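Side-chain contacts in magnetosome protein MamA (Magnetospirillum gryphiswaldense, PDB 3AS8), which probably serves as a tetratricopeptide-repeat scaffold that recognises copies of itself and assembles into complexes associated with the magnetosome: residues A[134-139]-A[144-149]; A[101-106]-A[110-115]; A[33-38]-A[43-48]; A[50-55]-A[62-67]. All coordinates share one frame; numbering follows the deposited sequence.

Interaction 1: A[134-139]-A[144-149]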
loop_
_atom_site.group_PDB
_atom_site.type_symbol
_atom_site.label_atom_id
_atom_site.label_comp_id
_atom_site.label_asym_id
_atom_site.label_seq_id
_atom_site.Cartn_x
_atom_site.Cartn_y
_atom_site.Cartn_z
ATOM N N LYS A 134 5.486 8.381 13.935
ATOM C CA LYS A 134 6.043 7.877 15.159
ATOM C C LYS A 134 5.805 6.395 15.503
ATOM O O LYS A 134 6.686 5.755 16.050
ATOM C CB LYS A 134 5.638 8.772 16.288
ATOM C CG LYS A 134 6.374 10.120 16.147
ATOM C CD LYS A 134 6.160 11.026 17.377
ATOM C CE LYS A 134 6.893 12.372 17.173
ATOM N NZ LYS A 134 6.626 13.229 18.329
ATOM N N ILE A 135 4.677 5.863 15.089
ATOM C CA ILE A 135 4.398 4.455 15.186
ATOM C C ILE A 135 5.261 3.669 14.225
ATOM O O ILE A 135 5.802 2.638 14.581
ATOM C CB ILE A 135 2.895 4.189 14.972
ATOM C CG1 ILE A 135 2.083 4.881 16.073
ATOM C CG2 ILE A 135 2.597 2.685 15.002
ATOM C CD1 ILE A 135 0.552 4.950 15.817
ATOM N N ALA A 136 5.396 4.126 12.984
ATOM C CA ALA A 136 6.346 3.537 12.070
ATOM C C ALA A 136 7.799 3.507 12.569
ATOM O O ALA A 136 8.552 2.527 12.370
ATOM C CB ALA A 136 6.266 4.260 10.705
ATOM N N LEU A 137 8.194 4.581 13.208
ATOM C CA LEU A 137 9.535 4.669 13.754
ATOM C C LEU A 137 9.710 3.644 14.865
ATOM O O LEU A 137 10.782 3.066 15.032
ATOM C CB LEU A 137 9.761 6.067 14.303
ATOM C CG LEU A 137 10.899 6.951 13.900
ATOM C CD1 LEU A 137 11.218 7.753 15.177
ATOM C CD2 LEU A 137 12.148 6.337 13.273
ATOM N N GLY A 138 8.648 3.380 15.640
ATOM C CA GLY A 138 8.764 2.292 16.640
ATOM C C GLY A 138 9.109 0.965 15.994
ATOM O O GLY A 138 9.813 0.149 16.582
ATOM N N LEU A 139 8.540 0.728 14.803
ATOM C CA LEU A 139 8.781 -0.498 14.045
ATOM C C LEU A 139 10.208 -0.580 13.466
ATOM O O LEU A 139 10.805 -1.692 13.419
ATOM C CB LEU A 139 7.694 -0.630 12.949
ATOM C CG LEU A 139 6.258 -0.894 13.427
ATOM C CD1 LEU A 139 5.268 -0.887 12.193
ATOM C CD2 LEU A 139 6.234 -2.277 14.104
ATOM N N GLY A 144 15.804 6.615 8.605
ATOM C CA GLY A 144 15.962 8.026 8.320
ATOM C C GLY A 144 14.836 8.730 7.593
ATOM O O GLY A 144 14.495 9.850 7.954
ATOM N N LYS A 145 14.227 8.068 6.593
ATOM C CA LYS A 145 13.153 8.700 5.842
ATOM C C LYS A 145 11.991 9.009 6.787
ATOM O O LYS A 145 11.137 9.858 6.452
ATOM C CB LYS A 145 12.691 7.847 4.625
ATOM C CG LYS A 145 11.858 6.573 4.969
ATOM C CD LYS A 145 11.460 5.781 3.684
ATOM C CE LYS A 145 10.659 4.580 4.010
ATOM N NZ LYS A 145 10.088 3.910 2.791
ATOM N N VAL A 146 11.845 8.256 7.892
ATOM C CA VAL A 146 10.693 8.493 8.756
ATOM C C VAL A 146 10.945 9.791 9.570
ATOM O O VAL A 146 10.062 10.653 9.723
ATOM C CB VAL A 146 10.367 7.302 9.683
ATOM C CG1 VAL A 146 9.061 7.686 10.556
ATOM C CG2 VAL A 146 10.144 6.106 8.858
ATOM N N HIS A 147 12.150 9.948 10.109
ATOM C CA HIS A 147 12.434 11.240 10.788
ATOM C C HIS A 147 12.297 12.430 9.850
ATOM O O HIS A 147 11.867 13.502 10.261
ATOM C CB HIS A 147 13.823 11.237 11.365
ATOM C CG HIS A 147 13.926 10.503 12.671
ATOM N ND1 HIS A 147 13.551 11.084 13.866
ATOM C CD2 HIS A 147 14.375 9.257 12.980
ATOM C CE1 HIS A 147 13.762 10.226 14.852
ATOM N NE2 HIS A 147 14.253 9.107 14.335
ATOM N N ARG A 148 12.731 12.251 8.607
ATOM C CA ARG A 148 12.639 13.302 7.597
ATOM C C ARG A 148 11.167 13.665 7.345
ATOM O O ARG A 148 10.797 14.825 7.313
ATOM C CB ARG A 148 13.367 12.871 6.331
ATOM C CG ARG A 148 13.387 13.875 5.202
ATOM C CD ARG A 148 14.663 13.747 4.308
ATOM N NE ARG A 148 15.916 13.251 4.938
ATOM C CZ ARG A 148 16.944 13.993 5.376
ATOM N NH1 ARG A 148 16.896 15.312 5.381
ATOM N NH2 ARG A 148 18.017 13.400 5.884
ATOM N N ALA A 149 10.321 12.659 7.204
ATOM C CA ALA A 149 8.899 12.876 6.981
ATOM C C ALA A 149 8.323 13.629 8.211
ATOM O O ALA A 149 7.523 14.552 8.070
ATOM C CB ALA A 149 8.138 11.508 6.732
#

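Interaction 2: A[101-106]-A[110-115]. With SO4 (sulfate ion), chain C.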
loop_
_atom_site.group_PDB
_atom_site.type_symbol
_atom_site.label_atom_id
_atom_site.label_comp_id
_atom_site.label_asym_id
_atom_site.label_seq_id
_atom_site.Cartn_x
_atom_site.Cartn_y
_atom_site.Cartn_z
ATOM N N LYS A 101 -7.433 0.611 8.621
ATOM C CA LYS A 101 -7.967 -0.690 8.954
ATOM C C LYS A 101 -6.902 -1.737 8.825
ATOM O O LYS A 101 -6.776 -2.634 9.664
ATOM C CB LYS A 101 -9.155 -0.985 8.022
ATOM C CG LYS A 101 -9.767 -2.393 8.193
ATOM C CD LYS A 101 -10.797 -2.657 7.036
ATOM C CE LYS A 101 -11.761 -3.785 7.370
ATOM N NZ LYS A 101 -12.775 -3.421 8.351
ATOM N N VAL A 102 -6.064 -1.621 7.824
ATOM C CA VAL A 102 -4.990 -2.605 7.654
ATOM C C VAL A 102 -3.984 -2.464 8.788
ATOM O O VAL A 102 -3.607 -3.473 9.382
ATOM C CB VAL A 102 -4.263 -2.471 6.315
ATOM C CG1 VAL A 102 -3.076 -3.363 6.277
ATOM C CG2 VAL A 102 -5.216 -2.703 5.129
ATOM N N ALA A 103 -3.597 -1.237 9.118
ATOM C CA ALA A 103 -2.634 -1.035 10.239
ATOM C C ALA A 103 -3.181 -1.579 11.577
ATOM O O ALA A 103 -2.410 -2.092 12.362
ATOM C CB ALA A 103 -2.217 0.454 10.376
ATOM N N GLU A 104 -4.479 -1.427 11.860
ATOM C CA GLU A 104 -5.062 -2.003 13.068
ATOM C C GLU A 104 -5.017 -3.546 13.057
ATOM O O GLU A 104 -4.770 -4.165 14.079
ATOM C CB GLU A 104 -6.516 -1.483 13.323
ATOM C CG GLU A 104 -7.403 -2.328 14.321
ATOM C CD GLU A 104 -7.175 -1.996 15.778
ATOM O OE1 GLU A 104 -6.772 -0.851 16.073
ATOM O OE2 GLU A 104 -7.406 -2.877 16.637
ATOM N N ALA A 105 -5.235 -4.160 11.907
ATOM C CA ALA A 105 -5.194 -5.611 11.806
ATOM C C ALA A 105 -3.734 -6.155 11.780
ATOM O O ALA A 105 -3.480 -7.228 12.278
ATOM C CB ALA A 105 -5.929 -6.045 10.503
ATOM N N ASN A 106 -2.785 -5.436 11.155
ATOM C CA ASN A 106 -1.406 -5.928 11.061
ATOM C C ASN A 106 -0.489 -4.833 11.556
ATOM O O ASN A 106 0.045 -4.031 10.795
ATOM C CB ASN A 106 -1.009 -6.361 9.662
ATOM C CG ASN A 106 0.460 -6.833 9.569
ATOM O OD1 ASN A 106 1.203 -6.982 10.575
ATOM N ND2 ASN A 106 0.872 -7.099 8.346
ATOM N N PHE A 110 5.212 -2.101 8.453
ATOM C CA PHE A 110 5.839 -0.784 8.438
ATOM C C PHE A 110 5.368 0.064 7.251
ATOM O O PHE A 110 4.977 1.180 7.438
ATOM C CB PHE A 110 7.356 -0.909 8.398
ATOM C CG PHE A 110 8.077 0.409 8.163
ATOM C CD1 PHE A 110 8.441 1.220 9.233
ATOM C CD2 PHE A 110 8.381 0.831 6.877
ATOM C CE1 PHE A 110 9.111 2.403 8.986
ATOM C CE2 PHE A 110 9.032 2.043 6.632
ATOM C CZ PHE A 110 9.381 2.806 7.667
ATOM N N ASN A 111 5.441 -0.473 6.034
ATOM C CA ASN A 111 5.049 0.237 4.845
ATOM C C ASN A 111 3.650 0.787 4.958
ATOM O O ASN A 111 3.414 1.904 4.582
ATOM C CB ASN A 111 5.207 -0.584 3.544
ATOM C CG ASN A 111 5.159 0.281 2.308
ATOM O OD1 ASN A 111 5.797 1.331 2.266
ATOM N ND2 ASN A 111 4.330 -0.096 1.335
ATOM N N VAL A 112 2.707 -0.017 5.375
ATOM C CA VAL A 112 1.322 0.452 5.518
ATOM C C VAL A 112 1.237 1.671 6.441
ATOM O O VAL A 112 0.655 2.720 6.090
ATOM C CB VAL A 112 0.365 -0.680 5.967
ATOM C CG1 VAL A 112 -0.997 -0.086 6.536
ATOM C CG2 VAL A 112 0.023 -1.656 4.819
ATOM N N ARG A 113 1.935 1.643 7.578
ATOM C CA ARG A 113 1.836 2.744 8.528
ATOM C C ARG A 113 2.547 3.962 7.954
ATOM O O ARG A 113 2.086 5.072 8.114
ATOM C CB ARG A 113 2.525 2.351 9.865
ATOM C CG ARG A 113 2.563 3.417 10.917
ATOM C CD ARG A 113 1.225 3.965 11.278
ATOM N NE ARG A 113 0.440 3.050 12.092
ATOM C CZ ARG A 113 -0.744 3.337 12.636
ATOM N NH1 ARG A 113 -1.328 2.452 13.403
ATOM N NH2 ARG A 113 -1.315 4.511 12.507
ATOM N N PHE A 114 3.699 3.752 7.311
ATOM C CA PHE A 114 4.437 4.832 6.632
ATOM C C PHE A 114 3.614 5.548 5.558
ATOM O O PHE A 114 3.470 6.732 5.639
ATOM C CB PHE A 114 5.717 4.347 6.072
ATOM C CG PHE A 114 6.518 5.431 5.413
ATOM C CD1 PHE A 114 7.132 6.438 6.169
ATOM C CD2 PHE A 114 6.582 5.520 4.040
ATOM C CE1 PHE A 114 7.804 7.425 5.573
ATOM C CE2 PHE A 114 7.277 6.460 3.449
ATOM C CZ PHE A 114 7.884 7.445 4.171
ATOM N N ARG A 115 2.967 4.785 4.665
ATOM C CA ARG A 115 2.155 5.357 3.606
ATOM C C ARG A 115 0.908 6.028 4.131
ATOM O O ARG A 115 0.463 7.027 3.572
ATOM C CB ARG A 115 1.834 4.286 2.519
ATOM C CG ARG A 115 3.116 3.620 1.919
ATOM C CD ARG A 115 3.949 4.558 1.171
ATOM N NE ARG A 115 5.189 3.896 0.828
ATOM C CZ ARG A 115 6.244 4.466 0.269
ATOM N NH1 ARG A 115 7.337 3.733 0.069
ATOM N NH2 ARG A 115 6.217 5.758 -0.092
HETATM S S SO4 C . 9.290 5.717 -2.345
HETATM O O1 SO4 C . 8.145 5.133 -3.055
HETATM O O2 SO4 C . 10.123 4.655 -1.765
HETATM O O3 SO4 C . 10.098 6.491 -3.288
HETATM O O4 SO4 C . 8.845 6.649 -1.307
#

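Interaction 3: A[33-38]-A[43-48]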
loop_
_atom_site.group_PDB
_atom_site.type_symbol
_atom_site.label_atom_id
_atom_site.label_comp_id
_atom_site.label_asym_id
_atom_site.label_seq_id
_atom_site.Cartn_x
_atom_site.Cartn_y
_atom_site.Cartn_z
ATOM N N GLN A 33 -10.651 -14.820 -18.517
ATOM C CA GLN A 33 -11.512 -15.828 -19.103
ATOM C C GLN A 33 -12.425 -16.450 -18.074
ATOM O O GLN A 33 -13.241 -17.323 -18.426
ATOM C CB GLN A 33 -10.653 -16.917 -19.768
ATOM C CG GLN A 33 -9.877 -16.377 -20.947
ATOM C CD GLN A 33 -9.052 -17.437 -21.632
ATOM O OE1 GLN A 33 -9.624 -18.300 -22.292
ATOM N NE2 GLN A 33 -7.712 -17.379 -21.496
ATOM N N VAL A 34 -12.249 -16.080 -16.799
ATOM C CA VAL A 34 -13.199 -16.493 -15.761
ATOM C C VAL A 34 -13.874 -15.346 -14.994
ATOM O O VAL A 34 -14.958 -15.549 -14.412
ATOM C CB VAL A 34 -12.612 -17.536 -14.760
ATOM C CG1 VAL A 34 -11.342 -17.092 -14.088
ATOM C CG2 VAL A 34 -13.683 -17.885 -13.719
ATOM N N TYR A 35 -13.273 -14.154 -14.993
ATOM C CA TYR A 35 -13.841 -13.041 -14.238
ATOM C C TYR A 35 -15.205 -12.700 -14.821
ATOM O O TYR A 35 -15.345 -12.570 -16.020
ATOM C CB TYR A 35 -12.933 -11.782 -14.242
ATOM C CG TYR A 35 -13.625 -10.604 -13.627
ATOM C CD1 TYR A 35 -13.889 -10.581 -12.250
ATOM C CD2 TYR A 35 -14.049 -9.530 -14.394
ATOM C CE1 TYR A 35 -14.610 -9.497 -11.633
ATOM C CE2 TYR A 35 -14.736 -8.417 -13.786
ATOM C CZ TYR A 35 -15.021 -8.433 -12.418
ATOM O OH TYR A 35 -15.691 -7.372 -11.849
ATOM N N ASP A 36 -16.176 -12.466 -13.942
ATOM C CA ASP A 36 -17.550 -12.182 -14.357
ATOM C C ASP A 36 -18.118 -11.282 -13.263
ATOM O O ASP A 36 -18.233 -11.729 -12.128
ATOM C CB ASP A 36 -18.343 -13.505 -14.469
ATOM C CG ASP A 36 -19.781 -13.293 -14.902
ATOM O OD1 ASP A 36 -20.420 -14.278 -15.313
ATOM O OD2 ASP A 36 -20.238 -12.128 -14.865
ATOM N N ALA A 37 -18.378 -10.012 -13.584
ATOM C CA ALA A 37 -19.043 -9.070 -12.643
ATOM C C ALA A 37 -20.372 -9.537 -12.008
ATOM O O ALA A 37 -20.706 -9.059 -10.909
ATOM C CB ALA A 37 -19.261 -7.680 -13.304
ATOM N N ASP A 38 -21.125 -10.436 -12.653
ATOM C CA ASP A 38 -22.453 -10.867 -12.103
ATOM C C ASP A 38 -22.317 -12.050 -11.149
ATOM O O ASP A 38 -22.992 -12.075 -10.114
ATOM C CB ASP A 38 -23.465 -11.258 -13.178
ATOM C CG ASP A 38 -23.275 -10.496 -14.450
ATOM O OD1 ASP A 38 -22.689 -11.105 -15.387
ATOM O OD2 ASP A 38 -23.685 -9.303 -14.486
ATOM N N GLU A 43 -11.553 -13.718 -4.930
ATOM C CA GLU A 43 -10.162 -14.166 -5.103
ATOM C C GLU A 43 -9.690 -13.977 -6.561
ATOM O O GLU A 43 -8.513 -13.633 -6.803
ATOM C CB GLU A 43 -10.109 -15.604 -4.631
ATOM C CG GLU A 43 -8.862 -16.012 -3.921
ATOM C CD GLU A 43 -8.467 -15.137 -2.763
ATOM O OE1 GLU A 43 -7.266 -14.777 -2.725
ATOM O OE2 GLU A 43 -9.307 -14.830 -1.892
ATOM N N VAL A 44 -10.632 -14.138 -7.504
ATOM C CA VAL A 44 -10.404 -13.887 -8.902
ATOM C C VAL A 44 -10.262 -12.354 -9.085
ATOM O O VAL A 44 -9.252 -11.894 -9.675
ATOM C CB VAL A 44 -11.521 -14.493 -9.781
ATOM C CG1 VAL A 44 -11.473 -13.896 -11.206
ATOM C CG2 VAL A 44 -11.410 -16.070 -9.788
ATOM N N ALA A 45 -11.194 -11.551 -8.521
ATOM C CA ALA A 45 -11.097 -10.092 -8.674
ATOM C C ALA A 45 -9.806 -9.483 -8.038
ATOM O O ALA A 45 -9.167 -8.591 -8.616
ATOM C CB ALA A 45 -12.370 -9.358 -8.151
ATOM N N LEU A 46 -9.403 -10.012 -6.900
ATOM C CA LEU A 46 -8.209 -9.578 -6.230
ATOM C C LEU A 46 -6.943 -9.851 -7.038
ATOM O O LEU A 46 -6.100 -8.955 -7.210
ATOM C CB LEU A 46 -8.089 -10.258 -4.921
ATOM C CG LEU A 46 -6.713 -10.151 -4.239
ATOM C CD1 LEU A 46 -6.328 -8.629 -3.924
ATOM C CD2 LEU A 46 -6.647 -10.950 -2.963
ATOM N N HIS A 47 -6.798 -11.086 -7.520
ATOM C CA HIS A 47 -5.630 -11.435 -8.295
ATOM C C HIS A 47 -5.576 -10.776 -9.687
ATOM O O HIS A 47 -4.514 -10.334 -10.132
ATOM C CB HIS A 47 -5.452 -12.944 -8.229
ATOM C CG HIS A 47 -4.988 -13.389 -6.877
ATOM N ND1 HIS A 47 -5.849 -13.839 -5.885
ATOM C CD2 HIS A 47 -3.763 -13.301 -6.298
ATOM C CE1 HIS A 47 -5.149 -14.090 -4.787
ATOM N NE2 HIS A 47 -3.886 -13.782 -5.012
ATOM N N LEU A 48 -6.721 -10.635 -10.352
ATOM C CA LEU A 48 -6.732 -9.958 -11.629
ATOM C C LEU A 48 -6.529 -8.452 -11.473
ATOM O O LEU A 48 -5.952 -7.799 -12.347
ATOM C CB LEU A 48 -8.044 -10.243 -12.382
ATOM C CG LEU A 48 -8.303 -9.568 -13.734
ATOM C CD1 LEU A 48 -7.192 -9.864 -14.857
ATOM C CD2 LEU A 48 -9.697 -10.130 -14.180
#

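Interaction 4: A[50-55]-A[62-67]. With SO4 (sulfate ion), chain D.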
loop_
_atom_site.group_PDB
_atom_site.type_symbol
_atom_site.label_atom_id
_atom_site.label_comp_id
_atom_site.label_asym_id
_atom_site.label_seq_id
_atom_site.Cartn_x
_atom_site.Cartn_y
_atom_site.Cartn_z
ATOM N N ILE A 50 -4.684 -7.067 -9.046
ATOM C CA ILE A 50 -3.204 -7.022 -8.837
ATOM C C ILE A 50 -2.490 -7.100 -10.171
ATOM O O ILE A 50 -1.675 -6.260 -10.507
ATOM C CB ILE A 50 -2.759 -8.139 -7.873
ATOM C CG1 ILE A 50 -3.131 -7.833 -6.419
ATOM C CG2 ILE A 50 -1.172 -8.432 -7.861
ATOM C CD1 ILE A 50 -2.648 -8.997 -5.424
ATOM N N ALA A 51 -2.866 -8.077 -10.973
ATOM C CA ALA A 51 -2.277 -8.297 -12.305
ATOM C C ALA A 51 -2.478 -7.139 -13.265
ATOM O O ALA A 51 -1.543 -6.797 -14.003
ATOM C CB ALA A 51 -2.806 -9.632 -12.926
ATOM N N TYR A 52 -3.679 -6.544 -13.283
ATOM C CA TYR A 52 -3.933 -5.352 -14.096
ATOM C C TYR A 52 -3.106 -4.138 -13.653
ATOM O O TYR A 52 -2.527 -3.473 -14.525
ATOM C CB TYR A 52 -5.407 -4.930 -14.097
ATOM C CG TYR A 52 -6.319 -5.664 -15.047
ATOM C CD1 TYR A 52 -5.916 -6.027 -16.302
ATOM C CD2 TYR A 52 -7.649 -5.934 -14.674
ATOM C CE1 TYR A 52 -6.787 -6.647 -17.209
ATOM C CE2 TYR A 52 -8.535 -6.588 -15.550
ATOM C CZ TYR A 52 -8.097 -6.949 -16.820
ATOM O OH TYR A 52 -8.960 -7.589 -17.681
ATOM N N VAL A 53 -2.940 -3.941 -12.340
ATOM C CA VAL A 53 -2.085 -2.838 -11.895
ATOM C C VAL A 53 -0.604 -3.053 -12.298
ATOM O O VAL A 53 0.079 -2.107 -12.681
ATOM C CB VAL A 53 -2.181 -2.621 -10.376
ATOM C CG1 VAL A 53 -1.138 -1.557 -9.873
ATOM C CG2 VAL A 53 -3.648 -2.175 -10.032
ATOM N N LYS A 54 -0.140 -4.275 -12.181
ATOM C CA LYS A 54 1.249 -4.635 -12.463
ATOM C C LYS A 54 1.537 -4.469 -13.947
ATOM O O LYS A 54 2.633 -4.122 -14.324
ATOM C CB LYS A 54 1.534 -6.111 -12.006
ATOM C CG LYS A 54 1.743 -6.321 -10.473
ATOM C CD LYS A 54 3.033 -5.620 -9.917
ATOM C CE LYS A 54 3.185 -5.827 -8.398
ATOM N NZ LYS A 54 4.546 -5.277 -7.911
ATOM N N THR A 55 0.551 -4.706 -14.795
ATOM C CA THR A 55 0.726 -4.639 -16.229
ATOM C C THR A 55 0.268 -3.335 -16.824
ATOM O O THR A 55 0.304 -3.188 -18.059
ATOM C CB THR A 55 0.016 -5.812 -16.989
ATOM O OG1 THR A 55 -1.364 -5.851 -16.590
ATOM C CG2 THR A 55 0.748 -7.199 -16.653
ATOM N N THR A 62 -7.735 -1.036 -10.216
ATOM C CA THR A 62 -8.273 -0.452 -9.022
ATOM C C THR A 62 -9.784 -0.595 -9.012
ATOM O O THR A 62 -10.332 -0.813 -7.958
ATOM C CB THR A 62 -7.844 1.025 -8.824
ATOM O OG1 THR A 62 -8.224 1.752 -9.988
ATOM C CG2 THR A 62 -6.301 1.058 -8.661
ATOM N N GLU A 63 -10.446 -0.467 -10.163
ATOM C CA GLU A 63 -11.900 -0.697 -10.192
ATOM C C GLU A 63 -12.271 -2.130 -9.747
ATOM O O GLU A 63 -13.269 -2.303 -9.018
ATOM C CB GLU A 63 -12.445 -0.344 -11.609
ATOM C CG GLU A 63 -13.778 -0.984 -12.044
ATOM C CD GLU A 63 -13.583 -2.381 -12.702
ATOM O OE1 GLU A 63 -12.642 -2.595 -13.576
ATOM O OE2 GLU A 63 -14.355 -3.268 -12.278
ATOM N N LEU A 64 -11.491 -3.167 -10.159
ATOM C CA LEU A 64 -11.763 -4.554 -9.689
ATOM C C LEU A 64 -11.534 -4.688 -8.178
ATOM O O LEU A 64 -12.245 -5.432 -7.481
ATOM C CB LEU A 64 -10.887 -5.619 -10.407
ATOM C CG LEU A 64 -11.445 -6.340 -11.605
ATOM C CD1 LEU A 64 -11.954 -5.291 -12.574
ATOM C CD2 LEU A 64 -10.394 -7.300 -12.265
ATOM N N LEU A 65 -10.575 -3.931 -7.658
ATOM C CA LEU A 65 -10.241 -4.014 -6.258
ATOM C C LEU A 65 -11.331 -3.315 -5.481
ATOM O O LEU A 65 -11.695 -3.775 -4.434
ATOM C CB LEU A 65 -8.856 -3.423 -5.957
ATOM C CG LEU A 65 -7.648 -4.245 -6.437
ATOM C CD1 LEU A 65 -6.359 -3.417 -6.326
ATOM C CD2 LEU A 65 -7.503 -5.634 -5.700
ATOM N N GLU A 66 -11.873 -2.240 -6.034
ATOM C CA GLU A 66 -12.974 -1.521 -5.394
ATOM C C GLU A 66 -14.254 -2.399 -5.323
ATOM O O GLU A 66 -14.951 -2.401 -4.322
ATOM C CB GLU A 66 -13.269 -0.230 -6.193
ATOM C CG GLU A 66 -12.221 0.902 -6.076
ATOM C CD GLU A 66 -12.349 2.104 -7.095
ATOM O OE1 GLU A 66 -11.560 3.117 -6.947
ATOM O OE2 GLU A 66 -13.178 2.067 -8.071
ATOM N N ARG A 67 -14.583 -3.056 -6.444
ATOM C CA ARG A 67 -15.681 -4.013 -6.489
ATOM C C ARG A 67 -15.419 -5.146 -5.407
ATOM O O ARG A 67 -16.318 -5.596 -4.720
ATOM C CB ARG A 67 -15.819 -4.550 -7.936
ATOM C CG ARG A 67 -17.212 -4.889 -8.356
ATOM C CD ARG A 67 -17.327 -5.199 -9.843
ATOM N NE ARG A 67 -16.683 -4.153 -10.626
ATOM C CZ ARG A 67 -17.308 -3.072 -11.088
ATOM N NH1 ARG A 67 -18.618 -2.893 -10.863
ATOM N NH2 ARG A 67 -16.614 -2.167 -11.764
HETATM S S SO4 D . 7.554 -7.089 -9.929
HETATM O O1 SO4 D . 7.953 -8.236 -10.748
HETATM O O2 SO4 D . 8.609 -6.076 -10.061
HETATM O O3 SO4 D . 6.301 -6.502 -10.406
HETATM O O4 SO4 D . 7.350 -7.502 -8.533
#

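Interaction 1: A[134-139]-A[144-149]
L137 lies over one face of the H147 imidazole, its forked end set across the NE2 corner of the ring. The L137 CD1 methyl is 3.4 Å from H147 NE2, while the other methyl, L137 CD2, lies 3.7 Å from H147 CD2, so the two branches divide between the ring atoms beside that nitrogen. The side chains cross at about a right angle. H147 keeps its CG beside the backbone N (chi1 -80°), and this turn brings the ring to the leucine although its CB does not point straight at the other helix. H147 ND1 is hydrogen-bonded to ND1 of H166, whose own ring meets it at a shallow angle. Deeper in, V146 CG1, anti to its backbone N, packs 3.9 Å from L137 CG, the two side chains sliding past each other in opposite directions; A136 CB stands 4.4 Å from V146 CG1. Trimming L137 to an alanine here would probably uncover that face of H147 and open a gap beside V146 CG1. No hydrogen bond joins the segments, whose axes come within 9.5 Å at 163°, nearly antiparallel as in tetratricopeptide repeats. Helix 110-122 packs alongside, F110 touching both A136 and V146, and H147 also packs on K169, A170 and L173 of helix 160-183.

Interaction 2: A[101-106]-A[110-115]
R115 bonds through two sides of its guanidinium: R115 NE gives a hydrogen bond of 3.0 Å to N111 OD1, and R115 NH2 one of 3.0 Å to O4 of a sulfate ion, probably from the crystallisation liquor. The first is moderately bent (152°), its donor tilted out of the amide plane; the second is nearly straight. A weak bond from R115 NH1 to sulfate O2 adds to the grip. The arginine chain folds at chi2 (-65°), which carries NE back to the asparagine one turn earlier, and F114 CE2 lies over one face of the guanidinium. A leucine in its place would probably leave N111 OD1 without this donor and the sulfate without its NH2 bond and the weak NH1 one. No hydrogen bond crosses to 101-106; the packing is mostly apolar: V102 CG1 meets V112 CG2 at 3.8 Å, the valines crossing at about a right angle, and V112 CG1 also rests 3.8 Å from A103 N. R113 bends at chi2 and chi3 so that its guanidinium comes under A103 CB, which sits 3.7 Å from R113 NH1 over one face, while R113 NH2 is hydrogen-bonded to S132 OG. With A103 and the valines between them, the helix axes come within 9.3 Å at 143°, the roughly antiparallel packing of successive helices in a tetratricopeptide-repeat superhelix.

Interaction 3: A[33-38]-A[43-48]
Y35 reaches from the loop to the helix, and its CB already does much of the touching: Y35 CB lies 3.6 Å from L48 CD2 and 4.0 Å from V44 CG1. CG is the next atom, still 4.0 Å from the same methyl of L48 (CD2), the two side chains crossing at about a right angle. With CG anti to the backbone N (chi1 172°), the ring extends nearly perpendicular to the helix axis, V44 CG1 coming near its plane at the edge, and Y35 CE1 meets A45 CB at 4.1 Å. A37 N stands over one ring face, F40 packs nearby, and the hydroxyl end reaches the side chain of R67 on helix 58-71. Beside the tyrosine, V34 CG1 makes a looser touch on V44 CG1. Some polar bonds lie within a segment: D36 OD2 takes the D38 N-H at 2.9 Å, an Asx turn, though D38 is poorly ordered, and E43 O accepts from both H47 N and H47 ND1, the latter at 2.8 Å and in the imidazole plane. With no hydrogen bond between the segments, the irregular loop after helix 24-31 in this tetratricopeptide-repeat region is held against the following helix, 42-54, by shape and hydrophobic contact.

Interaction 4: A[50-55]-A[62-67]
Y52 meets L64 with the edge of its ring instead of a face: L64 CD2 lies near the ring plane, 3.8 Å from Y52 CE2 and almost as close to Y52 CD2. Y52 CG sits beside the backbone N (chi1 -82°), sending the ring toward helix 58-71, and its hydroxyl is hydrogen-bonded to E32 OE2. The other touch is lighter, V53 CG2 standing 4.2 Å from T62 N and 4.4 Å from T62 CG2. These two helices, 42-54 and 58-71, pack within the family's tetratricopeptide-repeat region, with V81 of helix 76-88 next to I50 and L65. Around the apolar seam the polar groups bond locally. R67 grips E63 side-on, two of its nitrogens on one oxygen: R67 NH2 is 2.6 Å and R67 NE 3.0 Å from E63 OE2, a salt bridge within one turn. A51 O accepts T55 N and T55 OG1 from opposite faces of its plane, OG1 being 2.8 Å away. K54 NZ makes a weak bond to a sulfate ion.

Overall arrangement
From the N terminus, interaction 3 comes first, bringing the chain after helix 24-31 back onto helix 42-54. Interaction 4 then uses the later part of that helix, closing the turn into helix 58-71; the two touch, L48 meeting L64 and L46 meeting L65. Interaction 2 closes the short link between helices 92-105 and 110-122, and interaction 1 the one between helices 126-139 and 144-156. All four are in series, none nested or crossing. Interactions 1 and 2 also touch, through F110 and R113 of helix 110-122, whereas the centres of interactions 1 and 3 lie about 37 Å apart on opposite sides of the chain's centre.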